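Local atomic coordinates of possible galactose mutarotase (Streptomyces platensis subsp. rosaceus, PDB entry 4RNL), a protein that probably interconverts the alpha and beta anomers of galactose or a related aldose, although its function has not been established. Residues G79-R84 with G117-V122; H136-D141 with A149-V154; A86-G91 with H110-G115; T175-T180 with T324-G329; D23-E28 with V38-G43. All coordinates share one frame; numbering follows the deposited sequence. Where two conformers were deposited one is given.

Contact 1: G79-R84 with G117-V122; sequences GALVGR and GGFSRV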
# COMPACT_ATOMS: atom_id res chain seq x y z
N GLY A 79 -5.99 -2.70 2.79
CA GLY A 79 -6.05 -1.25 2.83
C GLY A 79 -5.01 -0.50 3.64
O GLY A 79 -5.09 0.73 3.78
N ALA A 80 -4.00 -1.20 4.13
CA ALA A 80 -3.24 -0.70 5.27
C ALA A 80 -2.09 0.26 4.95
O ALA A 80 -1.36 0.08 3.97
CB ALA A 80 -2.72 -1.86 6.10
N LEU A 81 -1.95 1.27 5.80
CA LEU A 81 -0.73 2.06 5.88
C LEU A 81 0.33 1.13 6.48
O LEU A 81 0.16 0.65 7.61
CB LEU A 81 -0.97 3.27 6.80
CG LEU A 81 -0.00 4.44 6.94
CD1 LEU A 81 -0.59 5.48 7.89
CD2 LEU A 81 1.34 4.03 7.44
N VAL A 82 1.40 0.87 5.75
CA VAL A 82 2.40 -0.09 6.21
C VAL A 82 3.70 0.62 6.58
O VAL A 82 4.17 1.48 5.85
CB VAL A 82 2.68 -1.15 5.13
CG1 VAL A 82 3.84 -2.04 5.56
CG2 VAL A 82 1.43 -1.97 4.88
N GLY A 83 4.26 0.26 7.74
CA GLY A 83 5.52 0.84 8.20
C GLY A 83 5.91 0.14 9.49
O GLY A 83 5.10 -0.65 10.01
N ARG A 84 7.08 0.43 10.06
CA ARG A 84 8.00 1.47 9.59
C ARG A 84 8.72 1.09 8.30
O ARG A 84 9.22 1.96 7.58
CB ARG A 84 9.04 1.76 10.69
CG ARG A 84 9.93 2.97 10.43
CD ARG A 84 10.99 3.16 11.52
NE ARG A 84 10.41 3.36 12.86
CZ ARG A 84 11.04 4.03 13.83
NH1 ARG A 84 12.24 4.56 13.60
NH2 ARG A 84 10.48 4.17 15.02
N GLY A 117 3.58 -5.40 15.59
CA GLY A 117 2.96 -4.13 15.93
C GLY A 117 3.33 -3.00 14.98
O GLY A 117 3.51 -1.85 15.39
N GLY A 118 3.44 -3.32 13.69
CA GLY A 118 3.70 -2.32 12.67
C GLY A 118 2.61 -1.26 12.55
O GLY A 118 1.58 -1.32 13.25
N PHE A 119 2.83 -0.30 11.65
CA PHE A 119 1.97 0.87 11.51
C PHE A 119 0.53 0.49 11.15
O PHE A 119 -0.41 1.25 11.41
CB PHE A 119 2.51 1.83 10.43
CG PHE A 119 3.78 2.58 10.82
CD1 PHE A 119 4.45 2.33 12.01
CD2 PHE A 119 4.29 3.56 9.97
CE1 PHE A 119 5.61 3.05 12.35
CE2 PHE A 119 5.45 4.27 10.29
CZ PHE A 119 6.11 4.01 11.49
N SER A 120 0.36 -0.69 10.56
CA SER A 120 -0.97 -1.12 10.12
C SER A 120 -1.83 -1.64 11.27
O SER A 120 -3.01 -1.92 11.08
CB SER A 120 -0.85 -2.20 9.05
OG SER A 120 -0.26 -3.35 9.61
N ARG A 121 -1.24 -1.75 12.45
CA ARG A 121 -1.95 -2.30 13.61
C ARG A 121 -1.91 -1.38 14.82
O ARG A 121 -2.03 -1.84 15.95
CB ARG A 121 -1.37 -3.67 13.98
CG ARG A 121 -1.65 -4.77 12.96
CD ARG A 121 -0.36 -5.28 12.35
NE ARG A 121 -0.60 -6.30 11.33
CZ ARG A 121 -0.11 -7.53 11.40
NH1 ARG A 121 0.67 -7.90 12.41
NH2 ARG A 121 -0.38 -8.40 10.43
N VAL A 122 -1.72 -0.09 14.57
CA VAL A 122 -1.78 0.91 15.64
C VAL A 122 -2.75 2.02 15.24
O VAL A 122 -3.06 2.19 14.06
CB VAL A 122 -0.38 1.51 15.93
CG1 VAL A 122 0.58 0.43 16.40
CG2 VAL A 122 0.17 2.20 14.70
O HOH W 1 2.54 -2.23 9.10
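Phe119 lays one face of its ring against the peptide joining Gly83 to Arg84, a bond in the cis form. Gly83 CA makes a CH-pi contact 3.9 Å from the centroid of the Phe119 ring, and Arg84 N stands 3.7 Å above the plane of that ring, over its centre. Glycine suits position 83 because a CB would run into Phe119 CD2. At the edge, near the ring plane, Leu81 CD2 lies 3.9 Å from Phe119 CD2. The Phe119 ring and backbone hold the same peptide: Phe119 N gives Gly83 O a nearly straight hydrogen bond of 2.8 Å (176°), the donor standing above the carbonyl plane. CG of Phe119 lies beside its backbone N, chi1 -71°, and comes within 3.5 Å of Gly83 C. A water bridges the segments, donating to Gly83 O at 3.1 Å and accepting from Ser120 N. Further out, Trp124 meets the Phe119 ring edge-to-face, and the Arg84 guanidinium is bound by Ser139, Thr175 and Gly148. Strand 81-82 is the edge of a large antiparallel sheet, pairing with strand 180-185, while Leu81 and Phe119 pack against strand 150-159.

Contact 2: H136-D141 with A149-V154; sequences HRVSPD and ALDVRV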
# COMPACT_ATOMS: atom_id res chain seq x y z
N HIS A 136 -1.51 11.27 12.00
CA HIS A 136 -0.23 11.62 12.61
C HIS A 136 0.07 10.69 13.77
O HIS A 136 -0.79 10.45 14.61
CB HIS A 136 -0.27 13.06 13.13
CG HIS A 136 0.95 13.47 13.89
ND1 HIS A 136 0.89 14.13 15.10
CD2 HIS A 136 2.27 13.31 13.61
CE1 HIS A 136 2.12 14.36 15.54
NE2 HIS A 136 2.97 13.88 14.65
N ARG A 137 1.30 10.18 13.83
CA ARG A 137 1.72 9.37 14.97
C ARG A 137 3.23 9.35 15.06
O ARG A 137 3.91 9.21 14.05
CB ARG A 137 1.20 7.93 14.82
CG ARG A 137 1.56 7.01 15.98
CD ARG A 137 1.12 5.58 15.70
NE ARG A 137 1.44 4.67 16.80
CZ ARG A 137 2.57 3.98 16.88
NH1 ARG A 137 3.49 4.09 15.93
NH2 ARG A 137 2.78 3.18 17.92
N VAL A 138 3.76 9.50 16.27
CA VAL A 138 5.18 9.32 16.48
C VAL A 138 5.44 7.87 16.85
O VAL A 138 4.85 7.35 17.80
CB VAL A 138 5.71 10.20 17.61
CG1 VAL A 138 7.20 9.95 17.81
CG2 VAL A 138 5.42 11.66 17.30
N SER A 139 6.31 7.20 16.09
CA SER A 139 6.75 5.85 16.42
C SER A 139 8.02 6.01 17.26
O SER A 139 9.04 6.49 16.75
CB SER A 139 7.05 5.08 15.13
OG SER A 139 7.74 3.86 15.38
N PRO A 140 7.96 5.63 18.54
CA PRO A 140 9.09 5.97 19.41
C PRO A 140 10.35 5.17 19.09
O PRO A 140 10.28 4.13 18.43
CB PRO A 140 8.59 5.64 20.82
CG PRO A 140 7.42 4.73 20.61
CD PRO A 140 6.82 5.08 19.30
N ASP A 141 11.49 5.69 19.54
CA ASP A 141 12.78 5.02 19.44
C ASP A 141 12.65 3.59 19.96
O ASP A 141 12.18 3.37 21.07
CB ASP A 141 13.80 5.80 20.28
CG ASP A 141 15.19 5.18 20.28
OD1 ASP A 141 15.63 4.61 19.26
OD2 ASP A 141 15.86 5.27 21.33
N ALA A 149 13.06 7.98 17.15
CA ALA A 149 11.64 8.35 17.17
C ALA A 149 11.28 8.93 15.81
O ALA A 149 11.88 9.92 15.38
CB ALA A 149 11.37 9.36 18.27
N LEU A 150 10.31 8.32 15.14
CA LEU A 150 9.93 8.75 13.79
C LEU A 150 8.58 9.47 13.84
O LEU A 150 7.56 8.87 14.17
CB LEU A 150 9.86 7.54 12.85
CG LEU A 150 9.66 7.87 11.36
CD1 LEU A 150 10.93 8.48 10.77
CD2 LEU A 150 9.24 6.63 10.57
N ASP A 151 8.60 10.76 13.53
CA ASP A 151 7.40 11.60 13.52
C ASP A 151 6.76 11.51 12.14
O ASP A 151 7.31 12.03 11.17
CB ASP A 151 7.80 13.05 13.82
CG ASP A 151 6.61 13.94 14.14
OD1 ASP A 151 5.47 13.49 13.99
OD2 ASP A 151 6.83 15.11 14.54
N VAL A 152 5.62 10.83 12.04
CA VAL A 152 5.04 10.49 10.74
C VAL A 152 3.70 11.16 10.50
O VAL A 152 2.84 11.16 11.39
CB VAL A 152 4.83 8.96 10.59
CG1 VAL A 152 4.28 8.61 9.20
CG2 VAL A 152 6.12 8.21 10.86
N ARG A 153 3.52 11.71 9.31
CA ARG A 153 2.22 12.25 8.89
C ARG A 153 1.87 11.68 7.53
O ARG A 153 2.69 11.69 6.62
CB ARG A 153 2.26 13.78 8.80
CG ARG A 153 2.21 14.46 10.14
CD ARG A 153 2.18 15.97 10.01
NE ARG A 153 1.94 16.57 11.32
CZ ARG A 153 2.88 16.73 12.25
NH1 ARG A 153 4.12 16.33 12.01
NH2 ARG A 153 2.57 17.28 13.41
N VAL A 154 0.65 11.18 7.41
CA VAL A 154 0.18 10.63 6.15
C VAL A 154 -1.12 11.32 5.80
O VAL A 154 -2.07 11.30 6.59
CB VAL A 154 -0.02 9.11 6.23
CG1 VAL A 154 -0.55 8.58 4.91
CG2 VAL A 154 1.30 8.42 6.59
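The His136 ring carries the guanidinium of Arg153 flat on one face, the centres 3.9 Å apart and the planes within 14° of parallel. At the rim of the same ring, His136 NE2 donates to Asp151 OD1 at 2.6 Å, the oxygen lying in the ring plane and using its syn lone pair. Beside it, near the ring plane, Val152 O comes 3.1 Å from His136 CD2. CG of His136 is anti to its backbone N, chi1 174°, and from there the ring reaches the neighbouring strand. Arg153 NH1 and Asp151 OD1, 3.7 Å apart, form a long salt bridge of charges alone, with no N-H aimed at the oxygen. An alanine at His136 would probably leave Asp151 OD1 without its N-H donor and the Arg153 guanidinium free to turn for want of a flat partner. These strands are the arms of the antiparallel beta hairpin 132-139 and 150-159, in the nine-stranded sheet. Here the hydrogen-bonded pairs are Arg137 with Val152 and Ser139 with Leu150, the shortest of their backbone bonds running from Leu150 N to Ser139 O at 2.7 Å. On the face with His136, charged and polar groups suit partial exposure, and Val138 CG1 meets Ala149 CB at 4.2 Å. The other face turns Leu150 and Val152 inward, along with Ser139, whose OG bonds Glu143 and Arg84.

Contact 3: A86-G91 with H110-G115; sequences ANRIAG and HSLHGG. With GOL (glycerol), chain E.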
# COMPACT_ATOMS: atom_id res chain seq x y z
N ALA A 86 8.16 -1.26 4.88
CA ALA A 86 7.25 -2.10 4.09
C ALA A 86 8.03 -3.21 3.41
O ALA A 86 9.15 -3.00 2.94
CB ALA A 86 6.51 -1.27 3.06
N ASN A 87 7.40 -4.38 3.33
CA ASN A 87 8.03 -5.60 2.83
C ASN A 87 9.11 -6.17 3.77
O ASN A 87 9.05 -5.95 4.99
CB ASN A 87 8.54 -5.44 1.40
CG ASN A 87 8.38 -6.70 0.59
OD1 ASN A 87 9.27 -7.54 0.57
ND2 ASN A 87 7.21 -6.87 -0.03
N ARG A 88 10.07 -6.90 3.22
CA ARG A 88 10.89 -7.78 4.04
C ARG A 88 12.30 -7.27 4.32
O ARG A 88 12.93 -6.66 3.46
CB ARG A 88 10.97 -9.17 3.39
CG ARG A 88 9.64 -9.87 3.30
CD ARG A 88 9.72 -11.23 2.63
NE ARG A 88 8.44 -11.93 2.81
CZ ARG A 88 7.38 -11.74 2.03
NH1 ARG A 88 7.45 -10.91 1.00
NH2 ARG A 88 6.25 -12.39 2.28
N ILE A 89 12.77 -7.54 5.53
CA ILE A 89 14.17 -7.35 5.88
C ILE A 89 14.71 -8.73 6.25
O ILE A 89 14.22 -9.37 7.18
CB ILE A 89 14.33 -6.38 7.07
CG1 ILE A 89 13.85 -4.99 6.67
CG2 ILE A 89 15.80 -6.35 7.55
CD1 ILE A 89 13.80 -3.98 7.84
N ALA A 90 15.70 -9.18 5.49
CA ALA A 90 16.21 -10.54 5.64
C ALA A 90 16.75 -10.79 7.04
O ALA A 90 17.51 -9.98 7.59
CB ALA A 90 17.27 -10.82 4.59
N GLY A 91 16.35 -11.92 7.62
CA GLY A 91 16.87 -12.36 8.91
C GLY A 91 16.41 -11.52 10.08
O GLY A 91 16.93 -11.67 11.19
N HIS A 110 12.40 -13.83 8.77
CA HIS A 110 12.50 -12.45 8.33
C HIS A 110 11.54 -11.53 9.07
O HIS A 110 10.59 -11.98 9.71
CB HIS A 110 12.21 -12.35 6.82
CG HIS A 110 12.98 -13.33 6.00
ND1 HIS A 110 14.34 -13.51 6.14
CD2 HIS A 110 12.59 -14.17 5.01
CE1 HIS A 110 14.75 -14.43 5.29
NE2 HIS A 110 13.70 -14.85 4.59
N SER A 111 11.80 -10.23 8.97
CA SER A 111 10.84 -9.22 9.41
C SER A 111 10.01 -8.75 8.22
O SER A 111 10.56 -8.47 7.14
CB SER A 111 11.59 -8.03 10.01
OG SER A 111 10.76 -6.88 10.06
N LEU A 112 8.69 -8.65 8.40
CA LEU A 112 7.79 -8.24 7.32
C LEU A 112 6.92 -7.08 7.77
O LEU A 112 6.33 -7.12 8.85
CB LEU A 112 6.88 -9.40 6.90
CG LEU A 112 5.73 -9.08 5.94
CD1 LEU A 112 6.24 -8.70 4.55
CD2 LEU A 112 4.77 -10.26 5.86
N HIS A 113 6.85 -6.04 6.93
CA HIS A 113 5.88 -4.95 7.09
C HIS A 113 5.95 -4.28 8.46
O HIS A 113 4.92 -3.88 9.02
CB HIS A 113 4.45 -5.44 6.81
CG HIS A 113 4.18 -5.78 5.38
ND1 HIS A 113 4.87 -5.22 4.33
CD2 HIS A 113 3.28 -6.63 4.82
CE1 HIS A 113 4.42 -5.70 3.18
NE2 HIS A 113 3.45 -6.56 3.45
N GLY A 114 7.15 -4.15 9.01
CA GLY A 114 7.31 -3.40 10.24
C GLY A 114 7.08 -4.18 11.52
O GLY A 114 7.14 -3.60 12.60
N GLY A 115 6.80 -5.48 11.43
CA GLY A 115 6.68 -6.30 12.62
C GLY A 115 5.24 -6.48 13.07
O GLY A 115 4.33 -5.89 12.50
C1 GOL E . 3.17 -8.20 -0.39
O1 GOL E . 3.08 -7.00 0.35
C2 GOL E . 4.04 -9.22 0.34
O2 GOL E . 5.27 -9.41 -0.35
C3 GOL E . 3.25 -10.53 0.42
O3 GOL E . 4.08 -11.60 0.81
O HOH W 2 9.81 -5.00 8.15
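Arg88 and Leu112, with Ile89 and Ser111, form a short two-stranded antiparallel sheet beside a polar pocket that holds a glycerol, probably picked up from the crystallisation liquor, at a place consistent with the sugar site of the aldose 1-epimerase family. Arg88 NH2 donates to glycerol O3 at 2.7 Å in the guanidinium plane, and Arg88 NH1 reaches glycerol O2 at 3.0 Å; a weak bond comes from Asn87 ND2. Asp242, Glu308 and His182 also bind the glycerol, which probably stands where relatives hold a sugar. His113 bridges backbone and ligand: its ND1 accepts from Asn87 N at 2.8 Å, the donor tilted 21° from the ring plane, while its NE2 is hydrogen-bonded to glycerol O1 at 3.2 Å. The main chain is tied in the other direction, His113 N donating to Asn87 O at 2.9 Å. An alanine in place of His113 would probably leave Asn87 N without its acceptor and glycerol O1 without this partner. Leu112 CD1 serves two flat groups, lying 3.5 Å above the His113 ring plane and 4.1 Å above the Arg88 guanidinium, over the centre of each. A type I' turn from Leu112 to Gly115 follows, where the backbone angles of Gly114 and Gly115 call for glycine. A water joins Ser111 OG to Gly114 N. At the other end His110, its NE2 held by Thr213, uses ND1 to accept from Gly91 N, which lies in the ring plane 3.0 Å away on a nearly straight bond (176°).

Contact 4: T175-T180 with T324-G329; sequences TVVNLT and TVLRPG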
# COMPACT_ATOMS: atom_id res chain seq x y z
N THR A 175 17.67 6.09 10.98
CA THR A 175 16.76 4.97 10.94
C THR A 175 16.53 4.59 9.49
O THR A 175 17.10 5.21 8.59
CB THR A 175 15.42 5.33 11.63
OG1 THR A 175 14.70 4.13 11.93
CG2 THR A 175 14.57 6.26 10.76
N VAL A 176 15.72 3.56 9.26
CA VAL A 176 15.26 3.26 7.91
C VAL A 176 13.75 3.43 7.87
O VAL A 176 13.07 3.19 8.88
CB VAL A 176 15.66 1.84 7.45
CG1 VAL A 176 17.17 1.70 7.38
CG2 VAL A 176 15.07 0.78 8.39
N VAL A 177 13.24 3.89 6.73
CA VAL A 177 11.82 4.18 6.55
C VAL A 177 11.41 3.80 5.13
O VAL A 177 12.12 4.11 4.17
CB VAL A 177 11.50 5.68 6.73
CG1 VAL A 177 9.98 5.90 6.70
CG2 VAL A 177 12.07 6.22 8.01
N ASN A 178 10.27 3.13 5.00
CA ASN A 178 9.73 2.75 3.70
C ASN A 178 8.23 2.56 3.90
O ASN A 178 7.79 1.49 4.30
CB ASN A 178 10.40 1.45 3.24
CG ASN A 178 9.97 1.00 1.84
OD1 ASN A 178 9.61 1.81 0.98
ND2 ASN A 178 10.03 -0.30 1.62
N LEU A 179 7.46 3.62 3.66
CA LEU A 179 6.02 3.56 3.91
C LEU A 179 5.24 3.34 2.62
O LEU A 179 5.58 3.88 1.58
CB LEU A 179 5.54 4.85 4.56
CG LEU A 179 6.36 5.30 5.77
CD1 LEU A 179 5.83 6.61 6.32
CD2 LEU A 179 6.32 4.23 6.84
N THR A 180 4.17 2.54 2.69
CA THR A 180 3.35 2.32 1.50
C THR A 180 1.92 2.13 1.93
O THR A 180 1.63 2.05 3.12
CB THR A 180 3.80 1.07 0.70
OG1 THR A 180 3.14 1.06 -0.58
CG2 THR A 180 3.45 -0.22 1.45
N THR A 324 17.06 3.67 1.89
CA THR A 324 15.88 3.93 2.72
C THR A 324 16.27 4.60 4.04
O THR A 324 15.44 4.72 4.94
CB THR A 324 15.11 2.64 3.01
OG1 THR A 324 15.96 1.73 3.72
CG2 THR A 324 14.67 1.99 1.70
N VAL A 325 17.52 5.04 4.17
CA VAL A 325 17.97 5.67 5.42
C VAL A 325 17.40 7.08 5.56
O VAL A 325 17.31 7.83 4.58
CB VAL A 325 19.52 5.69 5.50
CG1 VAL A 325 20.01 6.44 6.75
CG2 VAL A 325 20.04 4.27 5.51
N LEU A 326 16.97 7.44 6.77
CA LEU A 326 16.58 8.81 7.08
C LEU A 326 17.39 9.28 8.28
O LEU A 326 17.55 8.54 9.25
CB LEU A 326 15.08 8.90 7.40
CG LEU A 326 14.57 10.31 7.72
CD1 LEU A 326 14.62 11.19 6.48
CD2 LEU A 326 13.15 10.28 8.30
N ARG A 327 17.92 10.51 8.21
CA ARG A 327 18.76 11.05 9.27
C ARG A 327 18.17 12.33 9.84
O ARG A 327 17.36 12.98 9.19
CB ARG A 327 20.17 11.30 8.73
CG ARG A 327 20.89 10.03 8.39
CD ARG A 327 22.29 10.29 7.87
NE ARG A 327 22.87 9.03 7.40
CZ ARG A 327 23.39 8.11 8.20
NH1 ARG A 327 23.45 8.33 9.51
NH2 ARG A 327 23.87 6.99 7.70
N PRO A 328 18.56 12.69 11.08
CA PRO A 328 18.03 13.93 11.66
C PRO A 328 18.31 15.14 10.77
O PRO A 328 19.40 15.22 10.18
CB PRO A 328 18.78 14.05 12.99
CG PRO A 328 19.07 12.64 13.36
CD PRO A 328 19.37 11.94 12.05
N GLY A 329 17.35 16.04 10.65
CA GLY A 329 17.53 17.21 9.80
C GLY A 329 17.01 16.98 8.39
O GLY A 329 16.85 17.93 7.63
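Thr175 and Leu326 face each other as an antiparallel hydrogen-bonded pair, Thr175 N donating to Leu326 O at 3.0 Å and Leu326 N to Thr175 O at 2.9 Å. The next backbone bond runs from Val177 N to Thr324 O, also 3.0 Å, and between the two lies the non-hydrogen-bonded pair Val176 and Val325. Here the alpha carbons come close enough for CA-H...O contacts, one from Val325 CA to Thr175 O at 3.3 Å. Beta-branched residues suit so short and extended a pairing. Val176 CG1 meets Val325 CG2 at 4.3 Å, and this face rests on Phe94 and Leu96. Thr324 OG1 sits between its own backbone N and carbonyl carbon, chi1 61°, and touches Val176 CB at 3.7 Å, while Thr324 CB leans on Val177 O at 3.5 Å. On the other face Val177 CG2 approaches Leu326 CB at 4.1 Å, and both side chains pack on Leu150 of strand 150-159. Thr175 joins that face with its methyl CG2, yet its OG1 is anti to its backbone N and meets Pro147 O and the Arg84 guanidinium, which satisfy a buried hydroxyl. Strands 175-176 and 325-326 lie in the links between strands of the two large sheets, 162-171 to 180-185 and 305-310 to 332-342, so the pairing ties together two neighbouring connections between the sheets of the beta-sandwich characteristic of galactose mutarotases.

Contact 5: D23-E28 with V38-G43; sequences DRWTLE and VLTYGG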
# COMPACT_ATOMS: atom_id res chain seq x y z
N ASP A 23 -11.98 5.83 14.51
CA ASP A 23 -12.90 6.64 13.72
C ASP A 23 -12.80 6.27 12.24
O ASP A 23 -11.76 5.80 11.78
CB ASP A 23 -12.56 8.13 13.86
CG ASP A 23 -13.08 8.74 15.14
OD1 ASP A 23 -13.98 8.15 15.78
OD2 ASP A 23 -12.58 9.83 15.50
N ARG A 24 -13.89 6.49 11.51
CA ARG A 24 -13.88 6.33 10.05
C ARG A 24 -14.10 7.68 9.38
O ARG A 24 -15.08 8.37 9.66
CB ARG A 24 -14.94 5.32 9.58
CG ARG A 24 -14.93 5.11 8.06
CD ARG A 24 -15.72 3.89 7.62
NE ARG A 24 -17.15 4.03 7.89
CZ ARG A 24 -18.08 3.18 7.46
NH1 ARG A 24 -17.72 2.11 6.76
NH2 ARG A 24 -19.36 3.38 7.75
N TRP A 25 -13.18 8.06 8.50
CA TRP A 25 -13.30 9.33 7.77
C TRP A 25 -13.79 9.05 6.37
O TRP A 25 -13.28 8.15 5.69
CB TRP A 25 -11.94 10.02 7.73
CG TRP A 25 -11.52 10.58 9.06
CD1 TRP A 25 -11.04 9.89 10.14
CD2 TRP A 25 -11.56 11.96 9.46
NE1 TRP A 25 -10.77 10.76 11.18
CE2 TRP A 25 -11.09 12.03 10.79
CE3 TRP A 25 -11.97 13.14 8.82
CZ2 TRP A 25 -11.00 13.24 11.49
CZ3 TRP A 25 -11.87 14.34 9.52
CH2 TRP A 25 -11.39 14.37 10.84
N THR A 26 -14.79 9.80 5.93
CA THR A 26 -15.36 9.61 4.60
C THR A 26 -15.03 10.80 3.72
O THR A 26 -15.32 11.95 4.08
CB THR A 26 -16.88 9.44 4.65
OG1 THR A 26 -17.21 8.26 5.40
CG2 THR A 26 -17.44 9.27 3.24
N LEU A 27 -14.40 10.53 2.59
CA LEU A 27 -14.09 11.55 1.60
C LEU A 27 -15.00 11.30 0.41
O LEU A 27 -15.01 10.20 -0.14
CB LEU A 27 -12.62 11.44 1.16
CG LEU A 27 -11.51 11.99 2.07
CD1 LEU A 27 -11.62 11.53 3.51
CD2 LEU A 27 -10.15 11.61 1.52
N GLU A 28 -15.78 12.31 0.02
CA GLU A 28 -16.78 12.13 -1.03
C GLU A 28 -16.68 13.25 -2.06
O GLU A 28 -16.81 14.42 -1.71
CB GLU A 28 -18.19 12.13 -0.42
CG GLU A 28 -19.31 12.29 -1.42
CD GLU A 28 -19.56 11.02 -2.21
OE1 GLU A 28 -20.14 10.08 -1.64
OE2 GLU A 28 -19.18 10.97 -3.40
N VAL A 38 -11.50 6.05 5.21
CA VAL A 38 -10.19 5.81 5.82
C VAL A 38 -10.36 5.66 7.33
O VAL A 38 -11.06 6.46 7.97
CB VAL A 38 -9.22 6.97 5.54
CG1 VAL A 38 -7.87 6.71 6.19
CG2 VAL A 38 -9.04 7.18 4.03
N LEU A 39 -9.73 4.63 7.90
CA LEU A 39 -9.85 4.37 9.34
C LEU A 39 -8.64 4.91 10.08
O LEU A 39 -7.53 4.87 9.55
CB LEU A 39 -9.94 2.87 9.60
CG LEU A 39 -10.92 2.05 8.76
CD1 LEU A 39 -10.85 0.60 9.22
CD2 LEU A 39 -12.34 2.60 8.87
N THR A 40 -8.84 5.38 11.31
CA THR A 40 -7.69 5.80 12.12
C THR A 40 -6.89 4.58 12.58
O THR A 40 -5.74 4.70 13.01
CB THR A 40 -8.09 6.64 13.34
OG1 THR A 40 -9.01 5.90 14.15
CG2 THR A 40 -8.74 7.94 12.89
N TYR A 41 -7.51 3.40 12.51
CA TYR A 41 -6.76 2.16 12.80
C TYR A 41 -5.95 1.78 11.57
O TYR A 41 -6.51 1.52 10.51
CB TYR A 41 -7.72 1.02 13.14
CG TYR A 41 -7.06 -0.32 13.42
CD1 TYR A 41 -6.13 -0.47 14.45
CD2 TYR A 41 -7.40 -1.45 12.68
CE1 TYR A 41 -5.55 -1.70 14.71
CE2 TYR A 41 -6.82 -2.68 12.94
CZ TYR A 41 -5.89 -2.80 13.95
OH TYR A 41 -5.30 -4.03 14.22
N GLY A 42 -4.62 1.76 11.73
CA GLY A 42 -3.74 1.30 10.68
C GLY A 42 -3.81 2.10 9.39
O GLY A 42 -3.37 1.63 8.34
N GLY A 43 -4.38 3.30 9.46
CA GLY A 43 -4.54 4.16 8.30
C GLY A 43 -5.25 3.45 7.17
O GLY A 43 -5.05 3.75 5.99
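Val38 O receives the N-H of Trp25 in an almost straight hydrogen bond of 2.7 Å (178°), and Arg24 CA adds a CA-H...O contact to the same oxygen at 3.5 Å. The return bond, Val38 N to Trp25 O, is 2.8 Å, making Trp25 and Val38 an antiparallel hydrogen-bonded pair. Beyond the pair Arg24 and Leu39 the pattern changes at Thr40. Thr40 N still donates to Asp23 O at 3.0 Å, but it is the hydroxyl of Thr40, not its carbonyl, that accepts from Asp23 N, with OG1 3.0 Å away. That hydroxyl lies between its own backbone N and carbonyl carbon, chi1 58°, and a threonine suits the place by supplying an acceptor where the chain leaves the strand. Its methyl is used too: Thr40 CG2 lies at the edge of the Trp25 ring, 3.9 Å from NE1. The indole also packs on Val8 and on Ala126 and Glu128 of strand 125-129. On the other face, Arg24 and Leu39 run side by side, Arg24 CG 3.7 Å from Leu39 CD2. The Arg24 chain then bends, chi3 66° turning NE out of line, and its NH1 bonds Gln46, letting the aliphatic part cover leucine while the charged end finds a polar partner. The arrangement is that of a beta hairpin, strands 21-28 and 35-39, within a five-stranded antiparallel meander.

How the contacts relate
Contacts 1, 4 and 5 are buried, contacts 2 and 3 partly so. Contact 1 touches all the others: its Arg84 bonds Ser139 of contact 2 and Thr175 of contact 4, its Leu81 N is probably hydrogen-bonded to Gly42 O of contact 5, and its Val82 packs on His113 of contact 3. Contacts 2 and 4 share an apolar layer where Leu150 meets Val177 and Leu326. Chemistry follows place. Contact 2, like contact 5, is a hairpin, but sets a histidine, an aspartate and an arginine on its more open face. Contact 4 relies on backbone bonds and branched aliphatic groups, contact 1 on an aromatic ring against a peptide, and contact 3 turns polar groups toward a ligand.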